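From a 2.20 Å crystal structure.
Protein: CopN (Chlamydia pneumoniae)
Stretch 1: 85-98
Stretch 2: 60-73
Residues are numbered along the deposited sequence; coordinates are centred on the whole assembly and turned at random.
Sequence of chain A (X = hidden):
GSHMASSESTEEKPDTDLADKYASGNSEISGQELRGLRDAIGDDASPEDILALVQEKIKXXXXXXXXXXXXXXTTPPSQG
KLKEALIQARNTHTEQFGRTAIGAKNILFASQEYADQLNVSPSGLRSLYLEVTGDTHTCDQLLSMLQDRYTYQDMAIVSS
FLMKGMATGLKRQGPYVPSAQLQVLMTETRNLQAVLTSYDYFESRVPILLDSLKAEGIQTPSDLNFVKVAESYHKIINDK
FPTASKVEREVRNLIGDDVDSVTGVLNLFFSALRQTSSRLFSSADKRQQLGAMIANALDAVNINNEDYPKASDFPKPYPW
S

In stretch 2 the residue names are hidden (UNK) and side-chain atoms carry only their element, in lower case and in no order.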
# COMPACT_ATOMS: atom_id res chain seq x y z
N ALA A 85 -9.79 -33.70 33.87
CA ALA A 85 -10.85 -33.85 32.88
C ALA A 85 -11.00 -32.59 32.03
O ALA A 85 -11.27 -32.66 30.83
CB ALA A 85 -12.17 -34.18 33.56
N LEU A 86 -10.83 -31.43 32.66
CA LEU A 86 -10.93 -30.15 31.96
C LEU A 86 -9.79 -29.95 30.97
O LEU A 86 -10.00 -29.44 29.87
CB LEU A 86 -10.97 -29.00 32.97
CG LEU A 86 -12.28 -28.82 33.73
CD1 LEU A 86 -12.07 -27.96 34.96
CD2 LEU A 86 -13.34 -28.22 32.83
N ILE A 87 -8.58 -30.34 31.37
CA ILE A 87 -7.41 -30.23 30.50
C ILE A 87 -7.60 -31.08 29.25
O ILE A 87 -7.32 -30.63 28.14
CB ILE A 87 -6.12 -30.64 31.24
CG1 ILE A 87 -5.80 -29.65 32.35
CG2 ILE A 87 -4.96 -30.73 30.26
CD1 ILE A 87 -4.72 -30.12 33.30
N GLN A 88 -8.06 -32.31 29.44
CA GLN A 88 -8.35 -33.20 28.32
C GLN A 88 -9.45 -32.62 27.44
O GLN A 88 -9.34 -32.64 26.21
CB GLN A 88 -8.77 -34.59 28.82
CG GLN A 88 -7.66 -35.39 29.47
CD GLN A 88 -8.18 -36.59 30.25
OE1 GLN A 88 -7.77 -36.84 31.38
NE2 GLN A 88 -9.10 -37.33 29.64
N ALA A 89 -10.51 -32.12 28.07
CA ALA A 89 -11.64 -31.54 27.35
C ALA A 89 -11.22 -30.35 26.50
O ALA A 89 -11.65 -30.22 25.35
CB ALA A 89 -12.73 -31.13 28.33
N ARG A 90 -10.39 -29.48 27.06
CA ARG A 90 -9.89 -28.32 26.33
C ARG A 90 -9.05 -28.76 25.12
O ARG A 90 -9.17 -28.19 24.04
CB ARG A 90 -9.06 -27.41 27.23
CG ARG A 90 -8.38 -26.27 26.48
CD ARG A 90 -7.74 -25.26 27.42
NE ARG A 90 -6.56 -25.80 28.10
CZ ARG A 90 -5.53 -25.07 28.49
NH1 ARG A 90 -5.52 -23.76 28.27
NH2 ARG A 90 -4.50 -25.64 29.10
N ASN A 91 -8.22 -29.78 25.33
CA ASN A 91 -7.39 -30.32 24.26
C ASN A 91 -8.23 -30.90 23.12
O ASN A 91 -7.90 -30.72 21.94
CB ASN A 91 -6.45 -31.39 24.80
CG ASN A 91 -5.64 -32.07 23.71
OD1 ASN A 91 -4.78 -31.45 23.09
ND2 ASN A 91 -5.93 -33.34 23.46
N THR A 92 -9.31 -31.59 23.47
CA THR A 92 -10.21 -32.16 22.48
C THR A 92 -10.90 -31.05 21.69
O THR A 92 -11.05 -31.13 20.47
CB THR A 92 -11.27 -33.06 23.14
OG1 THR A 92 -10.63 -34.13 23.84
CG2 THR A 92 -12.21 -33.64 22.09
N HIS A 93 -11.32 -30.01 22.41
CA HIS A 93 -11.95 -28.84 21.79
C HIS A 93 -11.03 -28.18 20.77
O HIS A 93 -11.44 -27.89 19.65
CB HIS A 93 -12.36 -27.83 22.86
CG HIS A 93 -13.14 -26.67 22.34
ND1 HIS A 93 -12.53 -25.50 21.91
CD2 HIS A 93 -14.47 -26.49 22.16
CE1 HIS A 93 -13.46 -24.66 21.50
NE2 HIS A 93 -14.64 -25.23 21.64
N THR A 94 -9.79 -27.94 21.18
CA THR A 94 -8.79 -27.34 20.31
C THR A 94 -8.53 -28.22 19.09
O THR A 94 -8.37 -27.72 17.97
CB THR A 94 -7.46 -27.10 21.06
OG1 THR A 94 -7.67 -26.13 22.09
CG2 THR A 94 -6.37 -26.61 20.11
N GLU A 95 -8.51 -29.53 19.30
CA GLU A 95 -8.30 -30.48 18.21
C GLU A 95 -9.48 -30.49 17.24
O GLU A 95 -9.29 -30.54 16.02
CB GLU A 95 -8.08 -31.89 18.76
CG GLU A 95 -6.64 -32.20 19.14
CD GLU A 95 -6.49 -33.56 19.79
OE1 GLU A 95 -7.16 -34.52 19.33
OE2 GLU A 95 -5.71 -33.68 20.76
N GLN A 96 -10.68 -30.43 17.79
CA GLN A 96 -11.90 -30.48 16.99
C GLN A 96 -12.12 -29.22 16.14
O GLN A 96 -12.37 -29.31 14.94
CB GLN A 96 -13.11 -30.70 17.90
CG GLN A 96 -14.46 -30.54 17.21
CD GLN A 96 -15.62 -30.71 18.16
OE1 GLN A 96 -15.46 -31.18 19.29
NE2 GLN A 96 -16.81 -30.32 17.72
N PHE A 97 -12.01 -28.06 16.78
CA PHE A 97 -12.30 -26.79 16.10
C PHE A 97 -11.07 -26.21 15.40
O PHE A 97 -11.20 -25.51 14.39
CB PHE A 97 -12.87 -25.78 17.09
CG PHE A 97 -14.28 -26.08 17.52
CD1 PHE A 97 -15.35 -25.65 16.75
CD2 PHE A 97 -14.53 -26.79 18.68
CE1 PHE A 97 -16.65 -25.93 17.14
CE2 PHE A 97 -15.83 -27.07 19.07
CZ PHE A 97 -16.89 -26.63 18.30
N GLY A 98 -9.89 -26.50 15.94
CA GLY A 98 -8.65 -25.99 15.39
C GLY A 98 -8.59 -24.48 15.30
O GLY A 98 -8.77 -23.78 16.30
N UNK A 60 -20.16 -19.18 20.55
CA UNK A 60 -19.01 -18.92 19.70
C UNK A 60 -17.79 -19.72 20.14
O UNK A 60 -17.38 -19.64 21.30
o UNK A 60 -16.47 -17.32 18.80
o UNK A 60 -18.09 -16.50 17.57
c UNK A 60 -17.67 -17.06 18.61
c UNK A 60 -18.68 -17.42 19.69
N UNK A 61 -17.22 -20.51 19.22
CA UNK A 61 -16.06 -21.38 19.46
C UNK A 61 -14.87 -20.66 20.11
O UNK A 61 -14.17 -21.26 20.92
c UNK A 61 -17.73 -20.66 17.84
c UNK A 61 -15.69 -21.87 18.06
c UNK A 61 -16.98 -21.85 17.32
N UNK A 62 -14.65 -19.40 19.74
CA UNK A 62 -13.55 -18.62 20.30
C UNK A 62 -13.78 -18.36 21.79
O UNK A 62 -12.86 -18.45 22.60
c UNK A 62 -13.38 -17.31 19.55
N UNK A 63 -15.02 -18.04 22.14
CA UNK A 63 -15.40 -17.82 23.53
C UNK A 63 -15.45 -19.14 24.29
O UNK A 63 -15.16 -19.19 25.49
c UNK A 63 -16.74 -17.08 23.63
c UNK A 63 -16.33 -15.12 22.08
c UNK A 63 -15.78 -14.94 24.52
c UNK A 63 -16.71 -15.56 23.49
N UNK A 64 -15.84 -20.21 23.60
CA UNK A 64 -15.79 -21.55 24.17
C UNK A 64 -14.36 -21.89 24.58
O UNK A 64 -14.12 -22.42 25.67
c UNK A 64 -17.78 -22.46 22.82
o UNK A 64 -17.39 -24.23 21.26
n UNK A 64 -19.46 -23.37 21.34
c UNK A 64 -18.19 -23.43 21.73
c UNK A 64 -16.31 -22.60 23.19
N UNK A 65 -13.42 -21.57 23.70
CA UNK A 65 -12.01 -21.81 23.94
C UNK A 65 -11.50 -20.94 25.09
O UNK A 65 -10.65 -21.36 25.88
o UNK A 65 -9.82 -21.84 22.87
c UNK A 65 -11.19 -21.54 22.67
N UNK A 66 -12.02 -19.72 25.17
CA UNK A 66 -11.67 -18.80 26.24
C UNK A 66 -12.20 -19.31 27.59
O UNK A 66 -11.48 -19.29 28.59
o UNK A 66 -11.65 -16.86 24.79
c UNK A 66 -12.23 -17.39 25.98
c UNK A 66 -11.92 -16.46 27.15
N UNK A 67 -13.45 -19.76 27.59
CA UNK A 67 -14.08 -20.29 28.80
C UNK A 67 -13.34 -21.51 29.33
O UNK A 67 -13.18 -21.68 30.54
c UNK A 67 -15.54 -20.63 28.52
N UNK A 68 -12.88 -22.36 28.41
CA UNK A 68 -12.12 -23.55 28.78
C UNK A 68 -10.79 -23.20 29.44
O UNK A 68 -10.38 -23.84 30.41
c UNK A 68 -13.07 -25.32 27.18
c UNK A 68 -13.19 -26.49 28.14
c UNK A 68 -11.88 -24.43 27.55
c UNK A 68 -12.97 -25.80 25.74
N UNK A 69 -10.12 -22.18 28.91
CA UNK A 69 -8.90 -21.66 29.54
C UNK A 69 -9.19 -21.24 30.98
O UNK A 69 -8.39 -21.50 31.88
o UNK A 69 -7.41 -22.05 27.21
o UNK A 69 -7.86 -20.04 26.46
c UNK A 69 -8.33 -20.48 28.75
c UNK A 69 -7.84 -20.88 27.38
N UNK A 70 -10.32 -20.58 31.18
CA UNK A 70 -10.72 -20.12 32.51
C UNK A 70 -11.00 -21.29 33.45
O UNK A 70 -10.55 -21.29 34.60
o UNK A 70 -14.85 -19.01 37.30
c UNK A 70 -12.74 -19.17 33.72
c UNK A 70 -12.26 -18.44 34.80
c UNK A 70 -14.15 -19.07 36.11
c UNK A 70 -11.96 -19.23 32.42
c UNK A 70 -14.65 -19.80 35.05
c UNK A 70 -12.96 -18.39 35.99
c UNK A 70 -13.94 -19.84 33.86
N UNK A 71 -11.74 -22.28 32.97
CA UNK A 71 -12.12 -23.43 33.78
C UNK A 71 -10.90 -24.21 34.26
O UNK A 71 -10.83 -24.60 35.43
c UNK A 71 -15.22 -23.57 33.95
c UNK A 71 -14.44 -23.82 32.67
c UNK A 71 -13.05 -24.36 32.98
c UNK A 71 -15.19 -24.78 31.76
N UNK A 72 -9.95 -24.42 33.36
CA UNK A 72 -8.70 -25.10 33.70
C UNK A 72 -7.91 -24.31 34.75
O UNK A 72 -7.36 -24.88 35.69
c UNK A 72 -7.82 -25.32 32.45
c UNK A 72 -6.42 -25.76 32.84
c UNK A 72 -8.47 -26.34 31.52
N UNK A 73 -7.88 -22.99 34.59
CA UNK A 73 -7.08 -22.13 35.46
C UNK A 73 -7.69 -21.94 36.85
O UNK A 73 -6.96 -21.83 37.83
c UNK A 73 -5.80 -19.91 35.45
o UNK A 73 -6.18 -18.32 33.70
n UNK A 73 -4.80 -17.71 35.36
c UNK A 73 -6.87 -20.77 34.79
c UNK A 73 -5.61 -18.58 34.76
O HOH W 1 -10.16 -24.58 22.40

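Position 60 precedes the helix and carries two carbons, the second bearing two oxygens. One oxygen lies 2.9 Å from the backbone N of position 62, the capping geometry of an N-cap carboxylate; this is D60, and the acceptor is OD1. Position 61 has three carbons closing a ring onto its own N, so it is P61; its CB lies 4.0 Å from F97 CD1. Position 62 has a single carbon, pointing away from stretch 1: A62. Position 63 has four carbons forked at the second and also points away: L63.

At position 64 three carbons end in one oxygen and one nitrogen. The oxygen lies 3.0 Å from H93 NE2, with an N-H...acceptor angle of 168°, so it accepts a nearly linear hydrogen bond. The residue is Q64 and the acceptor OE1. Position 65 has one carbon and one oxygen, hence S65; its CB is 4.0 Å from H93 CE1. A water joins the two residues, 2.8 Å from S65 OG and 2.6 Å from H93 ND1. Position 66, one carbon carrying an oxygen and a carbon, is T66, whose OG1 bonds back to A62 O at 3.0 Å. Position 67, one carbon, is A67; neither of these two reaches stretch 1.

Position 68 has four carbons forked at the second, a leucine pattern. One terminal methyl sits 3.9 Å from the centroid of the H93 ring, 27° off its normal, a CH-pi contact over the face: L68, through CD1. Position 69 has two carbons, the second with two oxygens. Its CB points away, yet one oxygen comes within 2.8 Å of R90 NH1; D69 thus forms a salt bridge through OD1.

Position 70, one carbon and a six-carbon ring bearing an oxygen, is Y70, out of reach. Position 71, four carbons forked at the second, is L71, with CB 3.9 Å from L86 CD2. Position 72, one carbon carrying two, is V72: CG2 is 3.9 Å from L86 CB and CG1 4.0 Å from I87 CG1. Position 73, three carbons ending in oxygen and nitrogen, is Q73, without contact.

The helices run nearly antiparallel, at 162° with axes 9.1 Å apart, and bury 639 Å² in total. H93 is the knob among P61, Q64, S65 and L68: its edge meets the Q64 acceptor while L68 covers one face. R90 combines the D69 salt bridge at its guanidinium edge with V72 CG2 over one face. Apolar packing by L86 and F97 flanks these polar contacts along the helix.

Stretch 2 60-73: DPALQSTALDYLVQ
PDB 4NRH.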